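Local coordinates for protein TRAP-type transporter, periplasmic component (Cupriavidus necator, PDB 4P8B) that binds (S)-2-acetolactate and probably serves as the periplasmic solute-binding component that delivers it to a TRAP-type membrane transporter, at residues A[163-168]-A[306-311]. Sequence-based numbering, arbitrary orientation. Where two conformers were deposited one is given.
Sequences EIRKPE and PAEHDA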
loop_
_atom_site.group_PDB
_atom_site.type_symbol
_atom_site.label_atom_id
_atom_site.label_comp_id
_atom_site.label_asym_id
_atom_site.label_seq_id
_atom_site.Cartn_x
_atom_site.Cartn_y
_atom_site.Cartn_z
ATOM N N GLU A 163 1.346 -24.676 2.266
ATOM C CA GLU A 163 0.094 -23.977 2.488
ATOM C C GLU A 163 0.031 -23.360 3.884
ATOM O O GLU A 163 0.435 -23.995 4.858
ATOM C CB GLU A 163 -1.042 -24.972 2.304
ATOM C CG GLU A 163 -2.392 -24.365 2.525
ATOM C CD GLU A 163 -3.527 -25.338 2.288
ATOM O OE1 GLU A 163 -3.377 -26.545 2.602
ATOM O OE2 GLU A 163 -4.583 -24.913 1.775
ATOM N N ILE A 164 -0.461 -22.130 3.970
ATOM C CA ILE A 164 -0.679 -21.457 5.248
ATOM C C ILE A 164 -2.174 -21.414 5.574
ATOM O O ILE A 164 -2.978 -20.781 4.871
ATOM C CB ILE A 164 -0.118 -20.026 5.223
ATOM C CG1 ILE A 164 1.384 -20.042 4.979
ATOM C CG2 ILE A 164 -0.470 -19.289 6.507
ATOM C CD1 ILE A 164 2.006 -18.640 4.935
ATOM N N ARG A 165 -2.571 -22.148 6.610
ATOM C CA ARG A 165 -3.953 -22.116 7.073
ATOM C C ARG A 165 -4.081 -21.624 8.509
ATOM O O ARG A 165 -5.176 -21.291 8.944
ATOM C CB ARG A 165 -4.574 -23.512 6.985
ATOM C CG ARG A 165 -4.638 -24.136 5.588
ATOM C CD ARG A 165 -5.684 -25.286 5.528
ATOM N NE ARG A 165 -7.022 -24.695 5.583
ATOM C CZ ARG A 165 -7.735 -24.339 4.512
ATOM N NH1 ARG A 165 -7.294 -24.595 3.283
ATOM N NH2 ARG A 165 -8.912 -23.739 4.663
ATOM N N LYS A 166 -2.989 -21.620 9.266
ATOM C CA LYS A 166 -3.051 -21.295 10.690
ATOM C C LYS A 166 -1.696 -20.753 11.115
ATOM O O LYS A 166 -0.691 -20.959 10.422
ATOM C CB LYS A 166 -3.416 -22.541 11.518
ATOM C CG LYS A 166 -2.424 -23.697 11.369
ATOM C CD LYS A 166 -2.901 -24.940 12.112
ATOM C CE LYS A 166 -1.934 -26.095 11.970
ATOM N NZ LYS A 166 -1.822 -26.581 10.579
ATOM N N PRO A 167 -1.649 -20.037 12.249
ATOM C CA PRO A 167 -0.398 -19.364 12.604
ATOM C C PRO A 167 0.784 -20.314 12.685
ATOM O O PRO A 167 1.902 -19.966 12.305
ATOM C CB PRO A 167 -0.716 -18.759 13.968
ATOM C CG PRO A 167 -2.156 -18.443 13.880
ATOM C CD PRO A 167 -2.765 -19.590 13.100
ATOM N N GLU A 168 0.540 -21.525 13.141
ATOM C CA GLU A 168 1.615 -22.473 13.327
ATOM C C GLU A 168 2.344 -22.774 12.007
ATOM O O GLU A 168 3.543 -23.063 11.997
ATOM C CB GLU A 168 1.037 -23.750 13.942
ATOM C CG GLU A 168 0.631 -23.617 15.421
ATOM C CD GLU A 168 -0.708 -22.899 15.695
ATOM O OE1 GLU A 168 -1.551 -22.702 14.787
ATOM O OE2 GLU A 168 -0.928 -22.540 16.874
ATOM N N PRO A 306 -13.928 -19.007 8.372
ATOM C CA PRO A 306 -14.065 -17.950 9.377
ATOM C C PRO A 306 -13.331 -18.291 10.678
ATOM O O PRO A 306 -12.725 -17.416 11.269
ATOM C CB PRO A 306 -15.582 -17.849 9.575
ATOM C CG PRO A 306 -16.143 -18.282 8.267
ATOM C CD PRO A 306 -15.224 -19.377 7.776
ATOM N N ALA A 307 -13.333 -19.541 11.105
ATOM C CA ALA A 307 -12.602 -19.906 12.321
ATOM C C ALA A 307 -11.081 -19.727 12.169
ATOM O O ALA A 307 -10.412 -19.226 13.073
ATOM C CB ALA A 307 -12.945 -21.319 12.740
ATOM N N GLU A 308 -10.534 -20.149 11.034
ATOM C CA GLU A 308 -9.105 -19.973 10.777
ATOM C C GLU A 308 -8.736 -18.483 10.778
ATOM O O GLU A 308 -7.694 -18.085 11.313
ATOM C CB GLU A 308 -8.701 -20.649 9.457
ATOM C CG GLU A 308 -8.609 -22.151 9.569
ATOM C CD GLU A 308 -8.501 -22.842 8.224
ATOM O OE1 GLU A 308 -8.939 -22.259 7.212
ATOM O OE2 GLU A 308 -8.027 -23.986 8.213
ATOM N N HIS A 309 -9.601 -17.665 10.199
ATOM C CA HIS A 309 -9.400 -16.225 10.187
ATOM C C HIS A 309 -9.372 -15.679 11.621
ATOM O O HIS A 309 -8.494 -14.891 11.985
ATOM C CB HIS A 309 -10.514 -15.571 9.373
ATOM C CG HIS A 309 -10.275 -14.131 9.065
ATOM N ND1 HIS A 309 -10.659 -13.122 9.917
ATOM C CD2 HIS A 309 -9.699 -13.526 7.996
ATOM C CE1 HIS A 309 -10.331 -11.957 9.391
ATOM N NE2 HIS A 309 -9.748 -12.173 8.225
ATOM N N ASP A 310 -10.307 -16.115 12.449
ATOM C CA ASP A 310 -10.345 -15.608 13.811
ATOM C C ASP A 310 -9.113 -16.022 14.618
ATOM O O ASP A 310 -8.684 -15.291 15.511
ATOM C CB ASP A 310 -11.617 -16.042 14.527
ATOM C CG ASP A 310 -11.864 -15.240 15.778
ATOM O OD1 ASP A 310 -12.218 -14.051 15.647
ATOM O OD2 ASP A 310 -11.682 -15.791 16.881
ATOM N N ALA A 311 -8.543 -17.185 14.318
ATOM C CA ALA A 311 -7.323 -17.596 14.995
ATOM C C ALA A 311 -6.148 -16.654 14.643
ATOM O O ALA A 311 -5.314 -16.336 15.497
ATOM C CB ALA A 311 -6.987 -19.022 14.646
HETATM O O HOH W 1 -6.013 -20.225 11.385
#
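Between Arg165, in an irregular loop that tightens into a 3-10 turn at Pro167, and Glu308, in the first turn of helix 306-315, the backbones meet through a single water, which donates to Arg165 O (2.8 Å) and to Glu308 O (2.7 Å). Beside this bridge the two side chains form a bidentate, side-on salt bridge. Arg165 NE gives a nearly straight bond (170°) to Glu308 OE2 at 2.9 Å, on the syn side of that oxygen and in the guanidinium plane. The second bond, from Arg165 NH2 to the syn lone pair of Glu308 OE1, is as short but more bent, with OE1 tilted out of the guanidinium plane; the guanidinium and carboxylate planes stand 40° apart. Glu308 stretches out beyond CG to bring its carboxylate to the guanidinium, whereas the Arg165 chain bends at chi3 (72°), presenting the NE edge. The remaining nitrogen, Arg165 NH1, reaches Glu163 OE2 at 3.1 Å from above the carboxylate plane, so two acidic groups fix the guanidinium's rotation. At the other end Pro167 CG lies loosely against Ala311 O, 4.1 Å away. Glu308 OE1 also accepts from Thr305 N just before the helix, and Glu163 OE2 bonds Thr302 OG1. This surface contact, away from the ligand pocket, thus ties the loop between strands 156-159 and 174-177 to the end of edge strand 300-302 and helix 306-315, whose Phe312 packs against Pro167 and Ile164.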